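Local coordinates for protein chitin elicitor receptor kinase 1 (Arabidopsis thaliana, PDB 4EBY) that probably senses chitin oligomers at the plant cell surface through its LysM ectodomain and, on chitin-induced dimerization, activates immune signalling, at residues 18-23 and 41-46; 37-42 and 50-55; 152-157 and 166-171; 173-178 and 182-187. All blocks are in the same frame, centred on the assembly; numbering follows the deposited sequence.

Read from the N terminus, the four contacts form two separate clusters. Contact 1 closes the loop between helices 20-26 and 40-43. Contact 2 begins inside that span and closes the turn after helix 40-43; the two interlock through residues 37-46, share P41 and I42, and bind both helices and the loop leading to strand 60-70 into one unit. Far along the sequence, contact 3 closes the connection between helices 154-161 and 165-171. Contact 4 follows in series, without nesting, closing the short 179-181 link and folding the preceding loop onto strand 183-187. Contacts 3 and 4 touch, their centres about 7 Å apart; contact 4 lies across the chain's centre from contacts 1 and 2.

Contact 1. Residues 18-23 and 41-46; sequences TTLSVI and PILRYN
L20 reaches from the first turn of helix 20-26 with its two methyl branches divided between two residues of helix 40-43. CD1 meets the CG2 branch of I42 at 4.0 Å, and CD2 meets CD2 of L43, also at 4.0 Å. The pairs differ in attitude: L20 and I42 run past each other in opposite directions, whereas L43 lies at a slant across the leucine. With chi1 at -170°, L20 CG swings away from its backbone N, which carries the fork out to these partners. The contact is wholly apolar and mostly buried, held by van der Waals packing of branched side chains.

Polar groups instead secure each segment separately. T19 occupies the N-cap of helix 20-26, its OG1 accepting a weak bond from V22 N. On the other side, I42 O is gripped from opposite faces of its plane by Y45 N and by N46 ND2, the latter at 2.8 Å; the same ND2 also donates to L62 O.

Strand 8-13, helices 20-26 and 40-43 and strand 60-70 follow in beta-alpha-alpha-beta order, consistent with a LysM fold. Both helices pack against strand 60-70, I42 and N46 on V61 and I23 on V63, with I23 also meeting Y12 of strand 8-13.

Contact 2. Residues 37-42 and 50-55; sequences INFDPI and KDKDRI
F39 turns one ring corner, CD2, onto the aliphatic part of the K52 side chain. The nearest approach is 4.0 Å, from F39 CD2 to K52 CD, and K52 CE follows at 4.1 Å from the same ring atom. The lysine comes in obliquely, and the two side chains cross at about a right angle, so the overlap is a touch between the CD2 corner and two methylenes. Both CB atoms are directed at the opposite segment. K52 has the less roomy first torsion, CG lying between the backbone N and the carbonyl carbon (chi1 65°). From there the chain stays extended through CD and CE before bending at the last torsion, which takes NZ round toward D53; the resulting salt bridge, K52 NZ to D53 OD2, is long at 3.7 Å.

The segments lie on the second helix, and in the loop after it, of a strand-helix-helix-strand unit consistent with LysM, and both are shaped by Asx turns. N38 OD1 accepts from D40 N at 2.8 Å, nearly in line with its own carbonyl bond, just where the chain enters helix 40-43 and F39 takes the N-cap position. D51 OD1 accepts from D53 N at 2.9 Å, from above the carboxylate plane, within a type I turn that runs from D51 to R54 and presents K52.

L20 of helix 20-26 touches both F39 and K52, and N24 also meets the ring. Upstream, D35 OD1 accepts from the backbone N atoms of both I37 and N38, which further fixes the approach to the helix.

Contact 3. Residues 152-157 and 166-171; sequences DSLSSI and DILQRY
L154, L168 and Q169 supply most of the surface buried between helices 154-161 and 165-171. L154 divides its fork: CD1 rests on L168 CB at 3.9 Å, while CD2 lies 3.8 Å from Q169 OE1. The two leucines pass in opposite directions, but the glutamine crosses L154 at about a right angle. A bend at chi2 (66°) brings the amide end of Q169 toward L154. L168 goes on to place CD1 against I157 CG2, at 3.9 Å, one turn further along the first helix.

The start of that helix is closed by a capping box: S156 N donates to S153 OG, and S153 N donates to S156 OG at 2.9 Å. On the second helix, R170 NE and D166 OD2 form a salt bridge at 2.9 Å that lies nearly in the guanidinium plane. Both helices belong to the LysM domain, and L168 and I157 also meet V186 of the strand 183-187.

Chemically, then, the interface is held mainly by apolar packing, with one methyl-to-amide-oxygen contact and with polar bonding kept within or beyond the segments. Q169 illustrates this division: across the contact OE1 meets the L154 CD2 methyl, whereas NE2 donates to V175 O, tying the helix to the following loop.

Contact 4. Residues 173-178 and 182-187; sequences PGVNFN and GIVYVP
The F177 ring receives V184 on one face. CG1 of the valine lies over that face, displaced toward the rim, 4.0 Å from the F177 ring centroid and 13° off the ring normal, a CH-pi contact from strand 183-187. The second branch extends to the ring's margin, where V184 CG2 lies 3.9 Å from F177 CE1. Y185 has a methyl group of its own strand over one face: I183 CG2 sits 4.2 Å above the plane of the Y185 ring, displaced toward the rim.

V184 CG1 has a second partner, since V175 CG1 approaches it to 3.7 Å. One methyl is therefore shared between the aromatic face and an aliphatic branch, and V175 and F177 together hold the strand residue. The torsion of V184 makes this possible: with chi1 at -69°, CG1 lies beside the backbone N and CG2 takes the tighter place between N and the carbonyl carbon. F177 CG is turned anti to its carbonyl carbon, which brings the end of the ring closer to the strand than its CB direction alone suggests.

N176 OD1 accepts from N178 N at 2.9 Å in an Asx turn with F177 at its middle, the donor standing well above the amide carbonyl plane. F177 also packs on L154 and I157 of helix 154-161 and on Q169 of helix 165-171. A helix pair covering antiparallel strands 143-147 and 183-187, with loop residue F177 wedged against both helices and V184, is the beta-alpha-alpha-beta arrangement of a LysM domain.

Contact 1. Residues 18-23 and 41-46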
loop_
_atom_site.group_PDB
_atom_site.type_symbol
_atom_site.label_atom_id
_atom_site.label_comp_id
_atom_site.label_asym_id
_atom_site.label_seq_id
_atom_site.Cartn_x
_atom_site.Cartn_y
_atom_site.Cartn_z
ATOM N N THR A 18 -14.788 -3.913 5.281
ATOM C CA THR A 18 -14.321 -2.898 4.343
ATOM C C THR A 18 -14.881 -3.075 2.945
ATOM O O THR A 18 -14.832 -4.175 2.400
ATOM C CB THR A 18 -12.804 -3.019 4.210
ATOM O OG1 THR A 18 -12.231 -2.883 5.513
ATOM C CG2 THR A 18 -12.254 -1.950 3.279
ATOM N N THR A 19 -15.418 -1.996 2.375
ATOM C CA THR A 19 -15.886 -2.013 0.983
ATOM C C THR A 19 -14.877 -1.379 0.013
ATOM O O THR A 19 -13.935 -0.678 0.417
ATOM C CB THR A 19 -17.171 -1.218 0.828
ATOM O OG1 THR A 19 -16.926 0.135 1.222
ATOM C CG2 THR A 19 -18.294 -1.819 1.677
ATOM N N LEU A 20 -15.077 -1.590 -1.286
ATOM C CA LEU A 20 -14.148 -1.015 -2.254
ATOM C C LEU A 20 -14.234 0.523 -2.236
ATOM O O LEU A 20 -13.234 1.224 -2.411
ATOM C CB LEU A 20 -14.443 -1.550 -3.651
ATOM C CG LEU A 20 -13.382 -1.183 -4.683
ATOM C CD1 LEU A 20 -12.060 -1.830 -4.298
ATOM C CD2 LEU A 20 -13.860 -1.640 -6.079
ATOM N N SER A 21 -15.434 1.048 -1.997
ATOM C CA SER A 21 -15.619 2.489 -1.913
ATOM C C SER A 21 -14.761 3.097 -0.801
ATOM O O SER A 21 -14.148 4.137 -0.990
ATOM C CB SER A 21 -17.111 2.806 -1.693
ATOM O OG SER A 21 -17.311 4.194 -1.635
ATOM N N VAL A 22 -14.749 2.471 0.371
ATOM C CA VAL A 22 -13.945 2.999 1.479
ATOM C C VAL A 22 -12.449 2.955 1.160
ATOM O O VAL A 22 -11.696 3.893 1.451
ATOM C CB VAL A 22 -14.250 2.266 2.804
ATOM C CG1 VAL A 22 -13.209 2.634 3.860
ATOM C CG2 VAL A 22 -15.639 2.644 3.294
ATOM N N ILE A 23 -12.007 1.875 0.528
ATOM C CA ILE A 23 -10.616 1.799 0.112
ATOM C C ILE A 23 -10.289 2.927 -0.852
ATOM O O ILE A 23 -9.280 3.604 -0.702
ATOM C CB ILE A 23 -10.317 0.453 -0.549
ATOM C CG1 ILE A 23 -10.465 -0.657 0.497
ATOM C CG2 ILE A 23 -8.896 0.423 -1.177
ATOM C CD1 ILE A 23 -10.393 -2.068 -0.102
ATOM N N PRO A 41 -9.585 2.122 -12.228
ATOM C CA PRO A 41 -8.145 2.192 -11.941
ATOM C C PRO A 41 -7.688 1.134 -10.931
ATOM O O PRO A 41 -6.590 0.602 -11.051
ATOM C CB PRO A 41 -7.970 3.610 -11.369
ATOM C CG PRO A 41 -9.027 4.375 -12.028
ATOM C CD PRO A 41 -10.233 3.438 -12.085
ATOM N N ILE A 42 -8.532 0.841 -9.950
ATOM C CA ILE A 42 -8.269 -0.229 -9.001
ATOM C C ILE A 42 -8.560 -1.616 -9.576
ATOM O O ILE A 42 -7.736 -2.533 -9.453
ATOM C CB ILE A 42 -9.085 -0.019 -7.712
ATOM C CG1 ILE A 42 -8.575 1.231 -7.009
ATOM C CG2 ILE A 42 -8.932 -1.218 -6.790
ATOM C CD1 ILE A 42 -9.504 1.677 -5.858
ATOM N N LEU A 43 -9.718 -1.773 -10.211
ATOM C CA LEU A 43 -10.124 -3.085 -10.695
ATOM C C LEU A 43 -9.136 -3.676 -11.705
ATOM O O LEU A 43 -8.984 -4.893 -11.777
ATOM C CB LEU A 43 -11.532 -3.058 -11.283
ATOM C CG LEU A 43 -12.622 -2.771 -10.232
ATOM C CD1 LEU A 43 -13.963 -2.642 -10.904
ATOM C CD2 LEU A 43 -12.647 -3.887 -9.183
ATOM N N ARG A 44 -8.480 -2.821 -12.482
ATOM C CA ARG A 44 -7.516 -3.330 -13.476
ATOM C C ARG A 44 -6.401 -4.134 -12.852
ATOM O O ARG A 44 -5.828 -5.002 -13.504
ATOM C CB ARG A 44 -6.876 -2.184 -14.241
ATOM C CG ARG A 44 -7.703 -1.659 -15.335
ATOM C CD ARG A 44 -6.956 -0.537 -15.997
ATOM N NE ARG A 44 -7.845 0.156 -16.901
ATOM C CZ ARG A 44 -8.347 1.356 -16.669
ATOM N NH1 ARG A 44 -8.014 2.023 -15.568
ATOM N NH2 ARG A 44 -9.160 1.891 -17.560
ATOM N N TYR A 45 -6.070 -3.833 -11.604
ATOM C CA TYR A 45 -5.013 -4.549 -10.896
ATOM C C TYR A 45 -5.539 -5.714 -10.064
ATOM O O TYR A 45 -4.775 -6.361 -9.356
ATOM C CB TYR A 45 -4.209 -3.578 -10.013
ATOM C CG TYR A 45 -3.384 -2.609 -10.830
ATOM C CD1 TYR A 45 -2.113 -2.976 -11.332
ATOM C CD2 TYR A 45 -3.881 -1.361 -11.149
ATOM C CE1 TYR A 45 -1.383 -2.081 -12.096
ATOM C CE2 TYR A 45 -3.158 -0.463 -11.908
ATOM C CZ TYR A 45 -1.910 -0.834 -12.382
ATOM O OH TYR A 45 -1.224 0.076 -13.150
ATOM N N ASN A 46 -6.842 -5.975 -10.147
ATOM C CA ASN A 46 -7.476 -7.014 -9.333
ATOM C C ASN A 46 -8.472 -7.812 -10.166
ATOM O O ASN A 46 -9.668 -7.757 -9.939
ATOM C CB ASN A 46 -8.212 -6.391 -8.145
ATOM C CG ASN A 46 -7.280 -5.677 -7.195
ATOM O OD1 ASN A 46 -6.706 -6.296 -6.296
ATOM N ND2 ASN A 46 -7.104 -4.370 -7.399
#

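Contact 2. Residues 37-42 and 50-55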
loop_
_atom_site.group_PDB
_atom_site.type_symbol
_atom_site.label_atom_id
_atom_site.label_comp_id
_atom_site.label_asym_id
_atom_site.label_seq_id
_atom_site.Cartn_x
_atom_site.Cartn_y
_atom_site.Cartn_z
ATOM N N ILE A 37 -18.312 5.998 -8.701
ATOM C CA ILE A 37 -18.954 5.415 -9.877
ATOM C C ILE A 37 -17.999 4.480 -10.629
ATOM O O ILE A 37 -18.327 3.324 -10.902
ATOM C CB ILE A 37 -19.419 6.500 -10.835
ATOM C CG1 ILE A 37 -20.425 7.421 -10.140
ATOM C CG2 ILE A 37 -20.034 5.875 -12.079
ATOM C CD1 ILE A 37 -20.658 8.715 -10.879
ATOM N N ASN A 38 -16.819 5.000 -10.943
ATOM C CA ASN A 38 -15.853 4.295 -11.762
ATOM C C ASN A 38 -14.692 3.849 -10.888
ATOM O O ASN A 38 -13.970 4.685 -10.346
ATOM C CB ASN A 38 -15.365 5.238 -12.855
ATOM C CG ASN A 38 -14.481 4.555 -13.875
ATOM O OD1 ASN A 38 -13.707 3.660 -13.542
ATOM N ND2 ASN A 38 -14.582 4.983 -15.127
ATOM N N PHE A 39 -14.525 2.539 -10.736
ATOM C CA PHE A 39 -13.432 1.985 -9.938
ATOM C C PHE A 39 -12.410 1.280 -10.811
ATOM O O PHE A 39 -11.608 0.506 -10.312
ATOM C CB PHE A 39 -13.999 0.991 -8.917
ATOM C CG PHE A 39 -14.886 1.645 -7.876
ATOM C CD1 PHE A 39 -14.331 2.077 -6.676
ATOM C CD2 PHE A 39 -16.242 1.841 -8.109
ATOM C CE1 PHE A 39 -15.128 2.694 -5.703
ATOM C CE2 PHE A 39 -17.044 2.453 -7.139
ATOM C CZ PHE A 39 -16.472 2.875 -5.939
ATOM N N ASP A 40 -12.462 1.545 -12.117
ATOM C CA ASP A 40 -11.552 0.863 -13.044
ATOM C C ASP A 40 -10.060 0.956 -12.695
ATOM O O ASP A 40 -9.325 -0.022 -12.856
ATOM C CB ASP A 40 -11.786 1.333 -14.489
ATOM C CG ASP A 40 -13.107 0.846 -15.063
ATOM O OD1 ASP A 40 -13.811 0.037 -14.415
ATOM O OD2 ASP A 40 -13.428 1.259 -16.193
ATOM N N PRO A 41 -9.585 2.122 -12.228
ATOM C CA PRO A 41 -8.145 2.192 -11.941
ATOM C C PRO A 41 -7.688 1.134 -10.931
ATOM O O PRO A 41 -6.590 0.602 -11.051
ATOM C CB PRO A 41 -7.970 3.610 -11.369
ATOM C CG PRO A 41 -9.027 4.375 -12.028
ATOM C CD PRO A 41 -10.233 3.438 -12.085
ATOM N N ILE A 42 -8.532 0.841 -9.950
ATOM C CA ILE A 42 -8.269 -0.229 -9.001
ATOM C C ILE A 42 -8.560 -1.616 -9.576
ATOM O O ILE A 42 -7.736 -2.533 -9.453
ATOM C CB ILE A 42 -9.085 -0.019 -7.712
ATOM C CG1 ILE A 42 -8.575 1.231 -7.009
ATOM C CG2 ILE A 42 -8.932 -1.218 -6.790
ATOM C CD1 ILE A 42 -9.504 1.677 -5.858
ATOM N N LYS A 50 -14.657 -10.452 -8.756
ATOM C CA LYS A 50 -15.793 -10.748 -9.627
ATOM C C LYS A 50 -16.912 -9.716 -9.513
ATOM O O LYS A 50 -17.603 -9.427 -10.486
ATOM C CB LYS A 50 -16.357 -12.134 -9.299
ATOM C CG LYS A 50 -15.338 -13.262 -9.325
ATOM C CD LYS A 50 -14.731 -13.439 -10.707
ATOM C CE LYS A 50 -13.996 -14.769 -10.815
ATOM N NZ LYS A 50 -12.955 -14.926 -9.756
ATOM N N ASP A 51 -17.098 -9.174 -8.316
ATOM C CA ASP A 51 -18.173 -8.224 -8.075
ATOM C C ASP A 51 -17.646 -7.117 -7.161
ATOM O O ASP A 51 -17.412 -7.353 -5.979
ATOM C CB ASP A 51 -19.353 -8.939 -7.412
ATOM C CG ASP A 51 -20.531 -8.023 -7.182
ATOM O OD1 ASP A 51 -20.383 -6.805 -7.390
ATOM O OD2 ASP A 51 -21.617 -8.516 -6.804
ATOM N N LYS A 52 -17.456 -5.922 -7.719
ATOM C CA LYS A 52 -16.848 -4.819 -6.979
ATOM C C LYS A 52 -17.734 -4.415 -5.815
ATOM O O LYS A 52 -17.256 -3.864 -4.830
ATOM C CB LYS A 52 -16.608 -3.606 -7.891
ATOM C CG LYS A 52 -17.889 -2.960 -8.442
ATOM C CD LYS A 52 -17.550 -1.757 -9.325
ATOM C CE LYS A 52 -18.786 -0.965 -9.719
ATOM N NZ LYS A 52 -19.765 -1.797 -10.456
ATOM N N ASP A 53 -19.027 -4.686 -5.939
ATOM C CA ASP A 53 -19.990 -4.313 -4.891
ATOM C C ASP A 53 -20.127 -5.320 -3.752
ATOM O O ASP A 53 -20.849 -5.070 -2.786
ATOM C CB ASP A 53 -21.344 -4.034 -5.517
ATOM C CG ASP A 53 -21.313 -2.828 -6.429
ATOM O OD1 ASP A 53 -20.746 -1.788 -6.017
ATOM O OD2 ASP A 53 -21.829 -2.934 -7.557
ATOM N N ARG A 54 -19.423 -6.442 -3.858
ATOM C CA ARG A 54 -19.419 -7.477 -2.827
ATOM C C ARG A 54 -18.047 -8.132 -2.747
ATOM O O ARG A 54 -17.856 -9.242 -3.240
ATOM C CB ARG A 54 -20.506 -8.523 -3.119
ATOM C CG ARG A 54 -21.905 -7.920 -3.070
ATOM C CD ARG A 54 -23.038 -8.926 -3.059
ATOM N NE ARG A 54 -24.274 -8.194 -2.812
ATOM C CZ ARG A 54 -25.032 -8.320 -1.723
ATOM N NH1 ARG A 54 -24.709 -9.196 -0.782
ATOM N NH2 ARG A 54 -26.129 -7.585 -1.600
ATOM N N ILE A 55 -17.089 -7.450 -2.123
ATOM C CA ILE A 55 -15.727 -7.975 -2.067
ATOM C C ILE A 55 -15.532 -8.918 -0.878
ATOM O O ILE A 55 -16.292 -8.881 0.094
ATOM C CB ILE A 55 -14.661 -6.857 -2.109
ATOM C CG1 ILE A 55 -14.802 -5.878 -0.930
ATOM C CG2 ILE A 55 -14.752 -6.093 -3.420
ATOM C CD1 ILE A 55 -13.704 -4.801 -0.907
#

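Contact 3. Residues 152-157 and 166-171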
loop_
_atom_site.group_PDB
_atom_site.type_symbol
_atom_site.label_atom_id
_atom_site.label_comp_id
_atom_site.label_asym_id
_atom_site.label_seq_id
_atom_site.Cartn_x
_atom_site.Cartn_y
_atom_site.Cartn_z
ATOM N N ASP A 152 1.555 -14.865 6.483
ATOM C CA ASP A 152 2.562 -14.744 5.419
ATOM C C ASP A 152 3.905 -15.350 5.787
ATOM O O ASP A 152 4.286 -15.366 6.949
ATOM C CB ASP A 152 2.817 -13.274 5.091
ATOM C CG ASP A 152 1.629 -12.599 4.451
ATOM O OD1 ASP A 152 1.054 -13.161 3.499
ATOM O OD2 ASP A 152 1.277 -11.489 4.902
ATOM N N SER A 153 4.630 -15.818 4.770
ATOM C CA SER A 153 6.017 -16.232 4.923
ATOM C C SER A 153 6.779 -15.888 3.643
ATOM O O SER A 153 6.173 -15.525 2.626
ATOM C CB SER A 153 6.114 -17.734 5.220
ATOM O OG SER A 153 5.552 -18.486 4.165
ATOM N N LEU A 154 8.107 -16.000 3.684
ATOM C CA LEU A 154 8.877 -15.745 2.481
ATOM C C LEU A 154 8.446 -16.698 1.367
ATOM O O LEU A 154 8.195 -16.277 0.243
ATOM C CB LEU A 154 10.374 -15.881 2.748
ATOM C CG LEU A 154 11.254 -15.623 1.525
ATOM C CD1 LEU A 154 11.051 -14.196 1.005
ATOM C CD2 LEU A 154 12.702 -15.877 1.884
ATOM N N SER A 155 8.359 -17.989 1.681
ATOM C CA SER A 155 7.932 -18.965 0.675
ATOM C C SER A 155 6.523 -18.703 0.142
ATOM O O SER A 155 6.293 -18.805 -1.062
ATOM C CB SER A 155 8.060 -20.407 1.192
ATOM O OG SER A 155 7.552 -20.528 2.506
ATOM N N SER A 156 5.578 -18.349 1.013
ATOM C CA SER A 156 4.210 -18.092 0.545
ATOM C C SER A 156 4.108 -16.843 -0.325
ATOM O O SER A 156 3.362 -16.822 -1.297
ATOM C CB SER A 156 3.210 -18.016 1.703
ATOM O OG SER A 156 3.332 -16.804 2.425
ATOM N N ILE A 157 4.861 -15.800 0.014
ATOM C CA ILE A 157 4.849 -14.590 -0.806
ATOM C C ILE A 157 5.585 -14.824 -2.129
ATOM O O ILE A 157 5.187 -14.312 -3.169
ATOM C CB ILE A 157 5.419 -13.371 -0.039
ATOM C CG1 ILE A 157 4.453 -12.968 1.083
ATOM C CG2 ILE A 157 5.608 -12.177 -0.995
ATOM C CD1 ILE A 157 5.053 -12.037 2.124
ATOM N N ASP A 166 14.937 -15.410 -3.121
ATOM C CA ASP A 166 16.201 -14.684 -2.970
ATOM C C ASP A 166 16.065 -13.235 -3.429
ATOM O O ASP A 166 16.610 -12.332 -2.793
ATOM C CB ASP A 166 17.359 -15.380 -3.711
ATOM C CG ASP A 166 18.668 -14.601 -3.618
ATOM O OD1 ASP A 166 19.212 -14.475 -2.494
ATOM O OD2 ASP A 166 19.151 -14.102 -4.659
ATOM N N ILE A 167 15.354 -13.013 -4.533
ATOM C CA ILE A 167 15.122 -11.651 -5.016
ATOM C C ILE A 167 14.288 -10.874 -3.984
ATOM O O ILE A 167 14.633 -9.743 -3.620
ATOM C CB ILE A 167 14.452 -11.631 -6.406
ATOM C CG1 ILE A 167 15.426 -12.137 -7.470
ATOM C CG2 ILE A 167 13.991 -10.226 -6.771
ATOM C CD1 ILE A 167 16.655 -11.289 -7.596
ATOM N N LEU A 168 13.206 -11.481 -3.498
ATOM C CA LEU A 168 12.381 -10.824 -2.484
ATOM C C LEU A 168 13.199 -10.441 -1.261
ATOM O O LEU A 168 13.049 -9.347 -0.722
ATOM C CB LEU A 168 11.230 -11.718 -2.039
ATOM C CG LEU A 168 10.106 -11.903 -3.051
ATOM C CD1 LEU A 168 9.106 -12.900 -2.491
ATOM C CD2 LEU A 168 9.417 -10.566 -3.387
ATOM N N GLN A 169 14.062 -11.344 -0.806
ATOM C CA GLN A 169 14.851 -11.041 0.379
ATOM C C GLN A 169 15.834 -9.914 0.108
ATOM O O GLN A 169 16.062 -9.066 0.969
ATOM C CB GLN A 169 15.615 -12.278 0.866
ATOM C CG GLN A 169 16.177 -12.127 2.282
ATOM C CD GLN A 169 15.071 -12.024 3.325
ATOM O OE1 GLN A 169 14.503 -13.039 3.742
ATOM N NE2 GLN A 169 14.781 -10.806 3.767
ATOM N N ARG A 170 16.433 -9.911 -1.079
ATOM C CA ARG A 170 17.412 -8.882 -1.429
ATOM C C ARG A 170 16.766 -7.495 -1.498
ATOM O O ARG A 170 17.419 -6.488 -1.220
ATOM C CB ARG A 170 18.117 -9.202 -2.757
ATOM C CG ARG A 170 19.151 -10.321 -2.700
ATOM C CD ARG A 170 19.676 -10.589 -4.125
ATOM N NE ARG A 170 20.692 -11.638 -4.219
ATOM C CZ ARG A 170 22.006 -11.409 -4.232
ATOM N NH1 ARG A 170 22.466 -10.168 -4.151
ATOM N NH2 ARG A 170 22.870 -12.418 -4.329
ATOM N N TYR A 171 15.493 -7.437 -1.879
ATOM C CA TYR A 171 14.773 -6.158 -1.872
ATOM C C TYR A 171 14.411 -5.712 -0.457
ATOM O O TYR A 171 14.038 -4.564 -0.234
ATOM C CB TYR A 171 13.478 -6.267 -2.681
ATOM C CG TYR A 171 13.659 -6.134 -4.179
ATOM C CD1 TYR A 171 14.306 -5.031 -4.736
ATOM C CD2 TYR A 171 13.172 -7.107 -5.035
ATOM C CE1 TYR A 171 14.450 -4.915 -6.131
ATOM C CE2 TYR A 171 13.307 -6.993 -6.412
ATOM C CZ TYR A 171 13.936 -5.896 -6.947
ATOM O OH TYR A 171 14.060 -5.812 -8.323
#

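Contact 4. Residues 173-178 and 182-187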
loop_
_atom_site.group_PDB
_atom_site.type_symbol
_atom_site.label_atom_id
_atom_site.label_comp_id
_atom_site.label_asym_id
_atom_site.label_seq_id
_atom_site.Cartn_x
_atom_site.Cartn_y
_atom_site.Cartn_z
ATOM N N PRO A 173 16.258 -6.406 2.764
ATOM C CA PRO A 173 17.372 -7.120 3.390
ATOM C C PRO A 173 17.253 -7.158 4.904
ATOM O O PRO A 173 16.904 -6.147 5.540
ATOM C CB PRO A 173 18.604 -6.310 2.961
ATOM C CG PRO A 173 18.059 -4.952 2.582
ATOM C CD PRO A 173 16.694 -5.208 2.026
ATOM N N GLY A 174 17.482 -8.340 5.460
ATOM C CA GLY A 174 17.458 -8.532 6.899
ATOM C C GLY A 174 16.062 -8.678 7.482
ATOM O O GLY A 174 15.933 -8.897 8.686
ATOM N N VAL A 175 15.032 -8.575 6.646
ATOM C CA VAL A 175 13.639 -8.604 7.115
ATOM C C VAL A 175 13.067 -10.012 7.131
ATOM O O VAL A 175 13.056 -10.702 6.108
ATOM C CB VAL A 175 12.741 -7.750 6.214
ATOM C CG1 VAL A 175 11.266 -7.806 6.693
ATOM C CG2 VAL A 175 13.266 -6.312 6.172
ATOM N N ASN A 176 12.602 -10.441 8.299
ATOM C CA ASN A 176 11.974 -11.756 8.440
ATOM C C ASN A 176 10.536 -11.698 7.901
ATOM O O ASN A 176 9.660 -11.047 8.498
ATOM C CB ASN A 176 11.966 -12.139 9.914
ATOM C CG ASN A 176 11.197 -13.418 10.189
ATOM O OD1 ASN A 176 10.866 -14.178 9.274
ATOM N ND2 ASN A 176 10.913 -13.664 11.467
ATOM N N PHE A 177 10.305 -12.348 6.763
ATOM C CA PHE A 177 8.998 -12.287 6.098
ATOM C C PHE A 177 7.907 -13.017 6.874
ATOM O O PHE A 177 6.728 -12.979 6.486
ATOM C CB PHE A 177 9.080 -12.880 4.689
ATOM C CG PHE A 177 9.564 -11.914 3.632
ATOM C CD1 PHE A 177 8.770 -11.613 2.542
ATOM C CD2 PHE A 177 10.829 -11.346 3.707
ATOM C CE1 PHE A 177 9.215 -10.752 1.546
ATOM C CE2 PHE A 177 11.278 -10.476 2.718
ATOM C CZ PHE A 177 10.470 -10.182 1.633
ATOM N N ASN A 178 8.292 -13.695 7.949
ATOM C CA ASN A 178 7.328 -14.390 8.798
ATOM C C ASN A 178 7.043 -13.644 10.108
ATOM O O ASN A 178 6.404 -14.183 11.013
ATOM C CB ASN A 178 7.819 -15.806 9.102
ATOM C CG ASN A 178 6.735 -16.681 9.706
ATOM O OD1 ASN A 178 5.578 -16.650 9.275
ATOM N ND2 ASN A 178 7.101 -17.457 10.722
ATOM N N GLY A 182 4.873 -4.894 10.042
ATOM C CA GLY A 182 5.629 -4.026 9.159
ATOM C C GLY A 182 5.376 -4.335 7.696
ATOM O O GLY A 182 4.434 -5.050 7.353
ATOM N N ILE A 183 6.211 -3.761 6.835
ATOM C CA ILE A 183 5.988 -3.771 5.399
ATOM C C ILE A 183 7.180 -4.407 4.678
ATOM O O ILE A 183 8.346 -4.313 5.127
ATOM C CB ILE A 183 5.795 -2.330 4.909
ATOM C CG1 ILE A 183 4.335 -1.897 5.166
ATOM C CG2 ILE A 183 6.136 -2.186 3.444
ATOM C CD1 ILE A 183 4.146 -0.419 5.105
ATOM N N VAL A 184 6.885 -5.058 3.559
ATOM C CA VAL A 184 7.936 -5.477 2.619
ATOM C C VAL A 184 7.518 -4.989 1.239
ATOM O O VAL A 184 6.339 -4.728 1.007
ATOM C CB VAL A 184 8.162 -7.003 2.582
ATOM C CG1 VAL A 184 8.795 -7.496 3.893
ATOM C CG2 VAL A 184 6.868 -7.760 2.220
ATOM N N TYR A 185 8.491 -4.854 0.339
ATOM C CA TYR A 185 8.227 -4.429 -1.029
ATOM C C TYR A 185 8.341 -5.635 -1.956
ATOM O O TYR A 185 9.363 -6.328 -1.963
ATOM C CB TYR A 185 9.218 -3.346 -1.445
ATOM C CG TYR A 185 9.154 -2.119 -0.566
ATOM C CD1 TYR A 185 8.052 -1.284 -0.593
ATOM C CD2 TYR A 185 10.204 -1.796 0.281
ATOM C CE1 TYR A 185 7.986 -0.168 0.209
ATOM C CE2 TYR A 185 10.154 -0.684 1.077
ATOM C CZ TYR A 185 9.040 0.127 1.035
ATOM O OH TYR A 185 8.989 1.244 1.837
ATOM N N VAL A 186 7.279 -5.884 -2.719
ATOM C CA VAL A 186 7.181 -7.076 -3.568
ATOM C C VAL A 186 6.929 -6.617 -5.002
ATOM O O VAL A 186 6.004 -5.850 -5.230
ATOM C CB VAL A 186 5.965 -7.919 -3.109
ATOM C CG1 VAL A 186 5.758 -9.151 -4.022
ATOM C CG2 VAL A 186 6.111 -8.313 -1.620
ATOM N N PRO A 187 7.728 -7.083 -5.982
ATOM C CA PRO A 187 7.446 -6.670 -7.369
ATOM C C PRO A 187 6.015 -6.970 -7.760
ATOM O O PRO A 187 5.484 -8.027 -7.409
ATOM C CB PRO A 187 8.387 -7.564 -8.196
ATOM C CG PRO A 187 9.542 -7.816 -7.284
ATOM C CD PRO A 187 8.928 -7.944 -5.893
#